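PDB 2P7P: glyoxalase family protein from Listeria monocytogenes, which probably catalyses the manganese-dependent hydration of the antibiotic fosfomycin, the reaction by which enzymes of its family confer resistance. Local coordinates for residues His7-Val12 with Trp53-Glu58; Ile70-Gln75 with His115-His120; Gln23-Ala28 with Glu84-Leu89. All coordinates share one frame; numbering follows the deposited sequence.

Overall arrangement
From the N terminus, strand 4-12 leads into helix 15-25, and the chain then returns through strands 29-33 and 44-49 to strand 52-58. Interaction 1 closes this loop by pairing 7-12 with 53-58. The next strand, 69-73, opens interaction 2, which is complete when 115-120 lies beside 70-75, so the two follow in series. Interaction 3 joins the ends of helices 15-25 and 79-88; its segments alternate with those of both other contacts, and it thus crosses them. Leu10 meets Phe117 where interactions 1 and 2 touch, while Phe26 links interactions 2 and 3. Both strand pairs contact the second subunit, and manganese sites lie at that interface.

Interaction 1 of 3, residues His7-Val12 with Trp53-Glu58; sequences HITLIV and WICIME. With MN (manganese (II) ion), chain I; SO4 (sulfate ion), chain H.
The metal-bearing sheet of the vicinal oxygen chelate fold brings His7 against Trp53, at one end of a parallel strand pair. Five backbone bonds zip it together: the N-H groups of Ile8, Leu10 and Val12 reach the carbonyls of Trp53, Cys55 and Met57, and the oxygens of Ile8 and Leu10 receive Cys55 N and Met57 N. The Cys55 N to Ile8 O bond is 2.8 Å and practically straight.

His7 places CG between its own backbone N and carbonyl carbon (chi1 59°), which sets the imidazole above the indole. The two form an edge-to-face pair with planes 50° apart, the His7 edge directed at the Trp53 face; His7 CB lies 3.6 Å from Trp53 CD2. The far end of the ring is left to bind metal, His7 NE2 standing 2.3 Å from manganese. That ion is shared with Glu118 of the second subunit and with a sulfate, probably from the crystallisation liquor. Sulfate O1 is also gripped by Thr9, whose OG1 donates to it over 2.8 Å. Alongside, Cys55 CB comes within 3.4 Å of sulfate O2. Thr9 and Cys55 share a face with Ile11 and Met57, and Met57 continues it to Glu44, probably the proton acceptor.

The face bearing Ile8, Leu10, Val12, Ile54 and Ile56 is apolar, with Glu58 at its end. Ile56 sends CD1 to Leu10 CB, 3.8 Å away, and its CG2 approaches Val12 CG2; helix 15-25 covers Ile56 through Leu15, Thr18 and Leu22. A strand pair with one face to the core and one to a metal site completed by a partner subunit is typical of the fosfomycin resistance branch of the vicinal oxygen chelate superfamily.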
loop_
_atom_site.group_PDB
_atom_site.type_symbol
_atom_site.label_atom_id
_atom_site.label_comp_id
_atom_site.label_asym_id
_atom_site.label_seq_id
_atom_site.Cartn_x
_atom_site.Cartn_y
_atom_site.Cartn_z
ATOM N N HIS A 7 -1.682 -8.907 -1.178
ATOM C CA HIS A 7 -2.787 -8.038 -1.548
ATOM C C HIS A 7 -2.837 -6.818 -0.647
ATOM O O HIS A 7 -2.089 -6.722 0.329
ATOM C CB HIS A 7 -4.119 -8.792 -1.432
ATOM C CG HIS A 7 -4.408 -9.310 -0.054
ATOM N ND1 HIS A 7 -3.866 -10.481 0.433
ATOM C CD2 HIS A 7 -5.187 -8.818 0.936
ATOM C CE1 HIS A 7 -4.303 -10.689 1.662
ATOM N NE2 HIS A 7 -5.106 -9.694 1.992
ATOM N N ILE A 8 -3.723 -5.892 -0.990
ATOM C CA ILE A 8 -3.937 -4.677 -0.218
ATOM C C ILE A 8 -5.438 -4.596 0.021
ATOM O O ILE A 8 -6.238 -4.766 -0.904
ATOM C CB ILE A 8 -3.474 -3.422 -0.983
ATOM C CG1 ILE A 8 -1.956 -3.460 -1.170
ATOM C CG2 ILE A 8 -3.877 -2.168 -0.228
ATOM C CD1 ILE A 8 -1.425 -2.324 -2.020
ATOM N N THR A 9 -5.819 -4.359 1.268
ATOM C CA THR A 9 -7.220 -4.271 1.626
ATOM C C THR A 9 -7.555 -2.873 2.101
ATOM O O THR A 9 -6.902 -2.350 2.994
ATOM C CB THR A 9 -7.559 -5.277 2.740
ATOM O OG1 THR A 9 -7.529 -6.608 2.211
ATOM C CG2 THR A 9 -8.931 -4.993 3.333
ATOM N N LEU A 10 -8.579 -2.274 1.498
ATOM C CA LEU A 10 -9.023 -0.932 1.863
ATOM C C LEU A 10 -10.434 -0.989 2.445
ATOM O O LEU A 10 -11.221 -1.858 2.091
ATOM C CB LEU A 10 -9.019 -0.019 0.634
ATOM C CG LEU A 10 -7.693 0.097 -0.122
ATOM C CD1 LEU A 10 -7.845 1.070 -1.279
ATOM C CD2 LEU A 10 -6.599 0.566 0.825
ATOM N N ILE A 11 -10.761 -0.062 3.335
ATOM C CA ILE A 11 -12.084 -0.047 3.945
ATOM C C ILE A 11 -12.840 1.186 3.466
ATOM O O ILE A 11 -12.325 2.299 3.532
ATOM C CB ILE A 11 -11.981 -0.034 5.481
ATOM C CG1 ILE A 11 -11.000 -1.116 5.934
ATOM C CG2 ILE A 11 -13.347 -0.294 6.104
ATOM C CD1 ILE A 11 -11.373 -2.514 5.483
ATOM N N VAL A 12 -14.060 0.984 2.981
ATOM C CA VAL A 12 -14.850 2.093 2.460
ATOM C C VAL A 12 -16.302 2.066 2.923
ATOM O O VAL A 12 -16.859 1.004 3.173
ATOM C CB VAL A 12 -14.817 2.093 0.922
ATOM C CG1 VAL A 12 -13.402 2.344 0.430
ATOM C CG2 VAL A 12 -15.306 0.763 0.399
ATOM N N TRP A 53 -3.519 -7.617 -6.388
ATOM C CA TRP A 53 -4.768 -8.127 -5.845
ATOM C C TRP A 53 -5.282 -7.077 -4.855
ATOM O O TRP A 53 -4.772 -6.960 -3.748
ATOM C CB TRP A 53 -4.491 -9.467 -5.149
ATOM C CG TRP A 53 -5.663 -10.123 -4.481
ATOM C CD1 TRP A 53 -6.983 -9.825 -4.655
ATOM C CD2 TRP A 53 -5.621 -11.220 -3.549
ATOM N NE1 TRP A 53 -7.764 -10.663 -3.893
ATOM C CE2 TRP A 53 -6.955 -11.528 -3.206
ATOM C CE3 TRP A 53 -4.585 -11.970 -2.974
ATOM C CZ2 TRP A 53 -7.283 -12.557 -2.310
ATOM C CZ3 TRP A 53 -4.911 -12.993 -2.085
ATOM C CH2 TRP A 53 -6.249 -13.275 -1.763
ATOM N N ILE A 54 -6.270 -6.291 -5.271
ATOM C CA ILE A 54 -6.840 -5.250 -4.416
ATOM C C ILE A 54 -8.198 -5.701 -3.870
ATOM O O ILE A 54 -9.075 -6.095 -4.631
ATOM C CB ILE A 54 -7.045 -3.928 -5.203
ATOM C CG1 ILE A 54 -5.749 -3.530 -5.920
ATOM C CG2 ILE A 54 -7.492 -2.813 -4.261
ATOM C CD1 ILE A 54 -4.582 -3.232 -4.993
ATOM N N CYS A 55 -8.362 -5.650 -2.552
ATOM C CA CYS A 55 -9.616 -6.046 -1.920
ATOM C C CYS A 55 -10.286 -4.848 -1.283
ATOM O O CYS A 55 -9.632 -4.029 -0.641
ATOM C CB CYS A 55 -9.370 -7.103 -0.841
ATOM S SG CYS A 55 -8.640 -8.634 -1.450
ATOM N N ILE A 56 -11.598 -4.747 -1.459
ATOM C CA ILE A 56 -12.361 -3.649 -0.888
ATOM C C ILE A 56 -13.426 -4.230 0.022
ATOM O O ILE A 56 -14.121 -5.170 -0.350
ATOM C CB ILE A 56 -13.049 -2.810 -1.982
ATOM C CG1 ILE A 56 -12.006 -2.269 -2.963
ATOM C CG2 ILE A 56 -13.811 -1.658 -1.354
ATOM C CD1 ILE A 56 -11.009 -1.308 -2.348
ATOM N N MET A 57 -13.528 -3.682 1.224
ATOM C CA MET A 57 -14.509 -4.123 2.206
ATOM C C MET A 57 -15.318 -2.918 2.643
ATOM O O MET A 57 -14.765 -1.840 2.884
ATOM C CB MET A 57 -13.829 -4.718 3.437
ATOM C CG MET A 57 -13.382 -6.149 3.306
ATOM S SD MET A 57 -12.614 -6.712 4.852
ATOM C CE MET A 57 -14.056 -6.754 5.948
ATOM N N GLU A 58 -16.628 -3.100 2.749
ATOM C CA GLU A 58 -17.494 -2.018 3.173
ATOM C C GLU A 58 -17.390 -1.918 4.686
ATOM O O GLU A 58 -17.542 -2.911 5.388
ATOM C CB GLU A 58 -18.938 -2.300 2.751
ATOM C CG GLU A 58 -19.867 -1.097 2.852
ATOM C CD GLU A 58 -21.173 -1.312 2.101
ATOM O OE1 GLU A 58 -21.926 -2.238 2.465
ATOM O OE2 GLU A 58 -21.442 -0.561 1.145
HETATM MN MN MN I . -6.028 -9.602 4.094
HETATM S S SO4 H . -9.152 -9.830 2.781
HETATM O O1 SO4 H . -7.771 -9.352 2.633
HETATM O O2 SO4 H . -10.001 -9.128 1.796
HETATM O O3 SO4 H . -9.221 -11.280 2.534
HETATM O O4 SO4 H . -9.610 -9.550 4.157
#

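Interaction 2 of 3, residues Ile70-Gln75 with His115-His120; sequences IAFQIQ and HLFELH. With MN (manganese (II) ion), chain G.
Backbone bonding comes first between Ile70-Gln75 and His115-His120: the oxygen of Ile70 takes Glu118 N, Phe72 N gives to Glu118 O, and Phe72 O receives His120 N over 2.8 Å with little bend. These bonds belong to a parallel strand pair. Beyond the regular strand, Ile74 N still reaches His120 O at 3.0 Å, but comes from above the carbonyl plane, 37° out of it.

Metal binding is the work of Glu118. With CG anti to the backbone N (chi1 168°) and the chain extended past it, the carboxylate passes alongside the Ala71 methyl, and OE1 lies 3.2 Å from Ala71 CB. The same Glu118 OE1 holds manganese at 2.2 Å. His69 of the same chain and His7 of the second subunit are further ligands, an intersubunit site characteristic of the vicinal oxygen chelate fold in this family. Ser106 OG, on the neighbouring strand, is hydrogen-bonded to both Glu118 OE2 and His120 ND1, so that this second-shell hydroxyl ties the metal-binding carboxylate to an imidazole.

Apolar packing occupies the opposite face. Phe72 and Phe117 run next to each other off adjacent strands and meet rim to rim, Phe72 CE1 being 4.0 Å from Phe117 CD2; Phe26 contacts both rings. Further on, Leu119 sits between two neighbours: its CD2 meets Phe72 CB, and its CB lies 3.7 Å from Ile74 CD1, the isoleucine lying roughly perpendicular to the leucine. Tyr82 of helix 79-88 packs on both Ile74 and Leu119.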
loop_
_atom_site.group_PDB
_atom_site.type_symbol
_atom_site.label_atom_id
_atom_site.label_comp_id
_atom_site.label_asym_id
_atom_site.label_seq_id
_atom_site.Cartn_x
_atom_site.Cartn_y
_atom_site.Cartn_z
ATOM N N ILE A 70 -0.329 4.630 -1.817
ATOM C CA ILE A 70 0.013 3.549 -2.726
ATOM C C ILE A 70 0.220 4.225 -4.071
ATOM O O ILE A 70 -0.610 5.031 -4.495
ATOM C CB ILE A 70 -1.132 2.561 -2.881
ATOM C CG1 ILE A 70 -1.595 2.075 -1.512
ATOM C CG2 ILE A 70 -0.680 1.399 -3.725
ATOM C CD1 ILE A 70 -2.769 1.131 -1.576
ATOM N N ALA A 71 1.316 3.905 -4.747
ATOM C CA ALA A 71 1.600 4.525 -6.033
ATOM C C ALA A 71 1.698 3.520 -7.166
ATOM O O ALA A 71 2.446 2.543 -7.081
ATOM C CB ALA A 71 2.885 5.328 -5.943
ATOM N N PHE A 72 0.947 3.770 -8.234
ATOM C CA PHE A 72 0.969 2.892 -9.391
ATOM C C PHE A 72 1.818 3.527 -10.474
ATOM O O PHE A 72 1.949 4.748 -10.544
ATOM C CB PHE A 72 -0.449 2.632 -9.913
ATOM C CG PHE A 72 -1.301 1.830 -8.973
ATOM C CD1 PHE A 72 -1.999 2.449 -7.942
ATOM C CD2 PHE A 72 -1.397 0.448 -9.110
ATOM C CE1 PHE A 72 -2.784 1.704 -7.056
ATOM C CE2 PHE A 72 -2.181 -0.307 -8.231
ATOM C CZ PHE A 72 -2.873 0.323 -7.204
ATOM N N GLN A 73 2.388 2.686 -11.325
ATOM C CA GLN A 73 3.256 3.144 -12.391
ATOM C C GLN A 73 2.541 3.497 -13.691
ATOM O O GLN A 73 1.635 2.793 -14.125
ATOM C CB GLN A 73 4.308 2.066 -12.665
ATOM C CG GLN A 73 5.252 2.370 -13.808
ATOM C CD GLN A 73 6.557 2.970 -13.340
ATOM O OE1 GLN A 73 7.314 2.332 -12.599
ATOM N NE2 GLN A 73 6.835 4.205 -13.767
ATOM N N ILE A 74 2.961 4.597 -14.309
ATOM C CA ILE A 74 2.413 5.031 -15.592
ATOM C C ILE A 74 3.553 5.676 -16.359
ATOM O O ILE A 74 4.639 5.873 -15.808
ATOM C CB ILE A 74 1.280 6.075 -15.453
ATOM C CG1 ILE A 74 1.782 7.300 -14.691
ATOM C CG2 ILE A 74 0.082 5.453 -14.770
ATOM C CD1 ILE A 74 0.857 8.501 -14.795
ATOM N N GLN A 75 3.314 5.993 -17.627
ATOM C CA GLN A 75 4.332 6.631 -18.449
ATOM C C GLN A 75 4.088 8.128 -18.363
ATOM O O GLN A 75 2.965 8.556 -18.092
ATOM C CB GLN A 75 4.225 6.185 -19.910
ATOM C CG GLN A 75 3.990 4.702 -20.113
ATOM C CD GLN A 75 4.667 3.857 -19.064
ATOM O OE1 GLN A 75 4.067 3.519 -18.040
ATOM N NE2 GLN A 75 5.929 3.519 -19.301
ATOM N N HIS A 115 -8.278 7.674 1.045
ATOM C CA HIS A 115 -7.182 6.813 0.626
ATOM C C HIS A 115 -6.400 7.578 -0.428
ATOM O O HIS A 115 -6.865 7.735 -1.553
ATOM C CB HIS A 115 -7.704 5.511 0.021
ATOM C CG HIS A 115 -8.341 4.596 1.016
ATOM N ND1 HIS A 115 -9.615 4.097 0.855
ATOM C CD2 HIS A 115 -7.875 4.074 2.175
ATOM C CE1 HIS A 115 -9.907 3.306 1.872
ATOM N NE2 HIS A 115 -8.868 3.276 2.686
ATOM N N LEU A 116 -5.216 8.063 -0.067
ATOM C CA LEU A 116 -4.390 8.802 -1.015
ATOM C C LEU A 116 -3.758 7.856 -2.035
ATOM O O LEU A 116 -3.064 6.906 -1.664
ATOM C CB LEU A 116 -3.292 9.554 -0.274
ATOM C CG LEU A 116 -2.412 10.436 -1.152
ATOM C CD1 LEU A 116 -3.270 11.534 -1.760
ATOM C CD2 LEU A 116 -1.276 11.040 -0.315
ATOM N N PHE A 117 -4.022 8.110 -3.317
ATOM C CA PHE A 117 -3.470 7.306 -4.403
ATOM C C PHE A 117 -2.498 8.144 -5.232
ATOM O O PHE A 117 -2.580 9.373 -5.249
ATOM C CB PHE A 117 -4.578 6.783 -5.338
ATOM C CG PHE A 117 -5.395 5.655 -4.765
ATOM C CD1 PHE A 117 -6.548 5.910 -4.040
ATOM C CD2 PHE A 117 -5.008 4.335 -4.957
ATOM C CE1 PHE A 117 -7.309 4.864 -3.516
ATOM C CE2 PHE A 117 -5.756 3.282 -4.436
ATOM C CZ PHE A 117 -6.911 3.547 -3.714
ATOM N N GLU A 118 -1.577 7.473 -5.920
ATOM C CA GLU A 118 -0.613 8.157 -6.762
ATOM C C GLU A 118 -0.353 7.428 -8.074
ATOM O O GLU A 118 -0.359 6.207 -8.128
ATOM C CB GLU A 118 0.722 8.332 -6.032
ATOM C CG GLU A 118 1.861 8.776 -6.957
ATOM C CD GLU A 118 3.182 8.972 -6.224
ATOM O OE1 GLU A 118 3.338 8.397 -5.129
ATOM O OE2 GLU A 118 4.060 9.694 -6.748
ATOM N N LEU A 119 -0.143 8.198 -9.132
ATOM C CA LEU A 119 0.184 7.642 -10.436
ATOM C C LEU A 119 1.547 8.280 -10.690
ATOM O O LEU A 119 1.655 9.485 -10.861
ATOM C CB LEU A 119 -0.843 8.071 -11.484
ATOM C CG LEU A 119 -2.256 7.547 -11.211
ATOM C CD1 LEU A 119 -3.190 7.951 -12.341
ATOM C CD2 LEU A 119 -2.225 6.059 -11.075
ATOM N N HIS A 120 2.579 7.446 -10.692
ATOM C CA HIS A 120 3.957 7.884 -10.829
ATOM C C HIS A 120 4.590 7.565 -12.176
ATOM O O HIS A 120 4.560 6.422 -12.627
ATOM C CB HIS A 120 4.752 7.230 -9.693
ATOM C CG HIS A 120 6.184 7.646 -9.615
ATOM N ND1 HIS A 120 6.574 8.966 -9.530
ATOM C CD2 HIS A 120 7.321 6.913 -9.556
ATOM C CE1 HIS A 120 7.889 9.027 -9.418
ATOM N NE2 HIS A 120 8.366 7.795 -9.430
HETATM MN MN MN G . 5.122 8.502 -3.840
#

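Interaction 3 of 3, residues Gln23-Ala28 with Glu84-Leu89; sequences QNIFNA and ERIKAL
A bend at chi3 (66°) in an otherwise extended Arg85 carries its guanidinium to the C-terminal end of helix 15-25, where Asn27, turned out of the helix by a positive phi of 54°, presents its amide oxygen. The contact joins the two long helices of this vicinal oxygen chelate fold near their C-terminal ends, and it illustrates a familiar solution: an arginine from one helix binds a carbonyl in the last turn of another.

One nitrogen does the gripping. Arg85 NH2 donates to Asn24 O at 2.8 Å and to Asn27 OD1 at 2.7 Å. Both acceptors lie at the edge of the guanidinium, close to its plane, and in each bond the donor lies in the carbonyl plane. A backbone oxygen and a side-chain amide together restrain the rotation of the guanidinium, although the Asn27 amide is itself turned 58° from it. The carbonyl of Ile25 behaves differently: it sits over one guanidinium face, 3.3 Å from Ile25 O to Arg85 NH2, at an angle too poor for a hydrogen bond. Its partial negative charge, like the end of the helix as a whole, would be expected to favour the cation electrostatically.

Next to these bonds, Ile25, Ile86 and Leu89 make the apolar contact. Ile25 lies roughly perpendicular to Ile86, Ile25 CD1 being 4.2 Å from Ile86 CG1, and both side chains rest on Phe109 of strand 106-110. Leu89 and Ile25 run antiparallel, side by side. Leu89 uses CD1 for two contacts, lying 3.7 Å from Asn24 CB and approaching Ile25 CG1 at 3.4 Å, somewhat closer than usual for two carbons.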
loop_
_atom_site.group_PDB
_atom_site.type_symbol
_atom_site.label_atom_id
_atom_site.label_comp_id
_atom_site.label_asym_id
_atom_site.label_seq_id
_atom_site.Cartn_x
_atom_site.Cartn_y
_atom_site.Cartn_z
ATOM N N GLN A 23 -12.979 0.896 -11.247
ATOM C CA GLN A 23 -13.172 0.402 -12.605
ATOM C C GLN A 23 -12.975 1.482 -13.658
ATOM O O GLN A 23 -12.515 1.191 -14.764
ATOM C CB GLN A 23 -14.562 -0.219 -12.745
ATOM C CG GLN A 23 -14.745 -1.459 -11.894
ATOM C CD GLN A 23 -16.129 -2.058 -12.011
ATOM O OE1 GLN A 23 -17.135 -1.363 -11.848
ATOM N NE2 GLN A 23 -16.190 -3.358 -12.278
ATOM N N ASN A 24 -13.313 2.724 -13.311
ATOM C CA ASN A 24 -13.174 3.844 -14.231
ATOM C C ASN A 24 -11.744 4.364 -14.347
ATOM O O ASN A 24 -11.222 4.536 -15.451
ATOM C CB ASN A 24 -14.084 5.004 -13.815
ATOM C CG ASN A 24 -15.501 4.879 -14.369
ATOM O OD1 ASN A 24 -15.730 4.240 -15.397
ATOM N ND2 ASN A 24 -16.453 5.514 -13.698
ATOM N N ILE A 25 -11.113 4.616 -13.206
ATOM C CA ILE A 25 -9.765 5.162 -13.187
ATOM C C ILE A 25 -8.650 4.149 -13.383
ATOM O O ILE A 25 -7.733 4.365 -14.176
ATOM C CB ILE A 25 -9.498 5.916 -11.859
ATOM C CG1 ILE A 25 -10.514 7.053 -11.700
ATOM C CG2 ILE A 25 -8.068 6.459 -11.843
ATOM C CD1 ILE A 25 -10.316 7.903 -10.470
ATOM N N PHE A 26 -8.740 3.040 -12.661
ATOM C CA PHE A 26 -7.712 2.012 -12.709
ATOM C C PHE A 26 -8.038 0.831 -13.598
ATOM O O PHE A 26 -7.287 -0.144 -13.623
ATOM C CB PHE A 26 -7.442 1.491 -11.300
ATOM C CG PHE A 26 -7.110 2.561 -10.310
ATOM C CD1 PHE A 26 -8.110 3.176 -9.569
ATOM C CD2 PHE A 26 -5.793 2.931 -10.089
ATOM C CE1 PHE A 26 -7.798 4.138 -8.615
ATOM C CE2 PHE A 26 -5.477 3.892 -9.139
ATOM C CZ PHE A 26 -6.479 4.494 -8.399
ATOM N N ASN A 27 -9.151 0.901 -14.319
ATOM C CA ASN A 27 -9.537 -0.202 -15.192
ATOM C C ASN A 27 -9.561 -1.485 -14.377
ATOM O O ASN A 27 -9.278 -2.565 -14.886
ATOM C CB ASN A 27 -8.541 -0.326 -16.342
ATOM C CG ASN A 27 -8.624 0.842 -17.308
ATOM O OD1 ASN A 27 -8.785 1.990 -16.894
ATOM N ND2 ASN A 27 -8.509 0.556 -18.605
ATOM N N ALA A 28 -9.916 -1.353 -13.104
ATOM C CA ALA A 28 -9.949 -2.489 -12.194
ATOM C C ALA A 28 -10.799 -3.640 -12.705
ATOM O O ALA A 28 -11.932 -3.444 -13.145
ATOM C CB ALA A 28 -10.439 -2.051 -10.831
ATOM N N GLU A 84 -6.866 14.137 -16.971
ATOM C CA GLU A 84 -8.140 14.421 -17.614
ATOM C C GLU A 84 -9.218 13.455 -17.122
ATOM O O GLU A 84 -10.323 13.875 -16.785
ATOM C CB GLU A 84 -7.979 14.299 -19.130
ATOM C CG GLU A 84 -9.169 14.773 -19.932
ATOM C CD GLU A 84 -9.400 16.262 -19.792
ATOM O OE1 GLU A 84 -8.411 17.030 -19.883
ATOM O OE2 GLU A 84 -10.571 16.659 -19.603
ATOM N N ARG A 85 -8.887 12.164 -17.085
ATOM C CA ARG A 85 -9.816 11.131 -16.643
ATOM C C ARG A 85 -10.240 11.336 -15.206
ATOM O O ARG A 85 -11.370 11.042 -14.833
ATOM C CB ARG A 85 -9.188 9.747 -16.766
ATOM C CG ARG A 85 -8.913 9.293 -18.181
ATOM C CD ARG A 85 -8.085 8.006 -18.182
ATOM N NE ARG A 85 -8.798 6.861 -17.624
ATOM C CZ ARG A 85 -8.356 5.610 -17.700
ATOM N NH1 ARG A 85 -7.203 5.358 -18.305
ATOM N NH2 ARG A 85 -9.071 4.609 -17.205
ATOM N N ILE A 86 -9.308 11.811 -14.392
ATOM C CA ILE A 86 -9.574 12.063 -12.989
ATOM C C ILE A 86 -10.409 13.335 -12.855
ATOM O O ILE A 86 -11.377 13.380 -12.101
ATOM C CB ILE A 86 -8.253 12.199 -12.226
ATOM C CG1 ILE A 86 -7.684 10.805 -11.950
ATOM C CG2 ILE A 86 -8.453 12.988 -10.966
ATOM C CD1 ILE A 86 -6.310 10.812 -11.323
ATOM N N LYS A 87 -10.022 14.365 -13.599
ATOM C CA LYS A 87 -10.747 15.625 -13.580
ATOM C C LYS A 87 -12.203 15.348 -13.977
ATOM O O LYS A 87 -13.138 15.778 -13.304
ATOM C CB LYS A 87 -10.100 16.600 -14.567
ATOM C CG LYS A 87 -10.677 18.009 -14.550
ATOM C CD LYS A 87 -10.148 18.829 -15.727
ATOM C CE LYS A 87 -10.828 20.191 -15.818
ATOM N NZ LYS A 87 -10.532 20.896 -17.105
ATOM N N ALA A 88 -12.384 14.598 -15.060
ATOM C CA ALA A 88 -13.716 14.261 -15.550
ATOM C C ALA A 88 -14.595 13.568 -14.512
ATOM O O ALA A 88 -15.814 13.691 -14.554
ATOM C CB ALA A 88 -13.605 13.384 -16.796
ATOM N N LEU A 89 -13.988 12.834 -13.585
ATOM C CA LEU A 89 -14.764 12.139 -12.560
ATOM C C LEU A 89 -14.996 12.994 -11.322
ATOM O O LEU A 89 -15.581 12.539 -10.340
ATOM C CB LEU A 89 -14.070 10.835 -12.174
ATOM C CG LEU A 89 -14.189 9.766 -13.258
ATOM C CD1 LEU A 89 -13.404 8.525 -12.873
ATOM C CD2 LEU A 89 -15.655 9.429 -13.446
#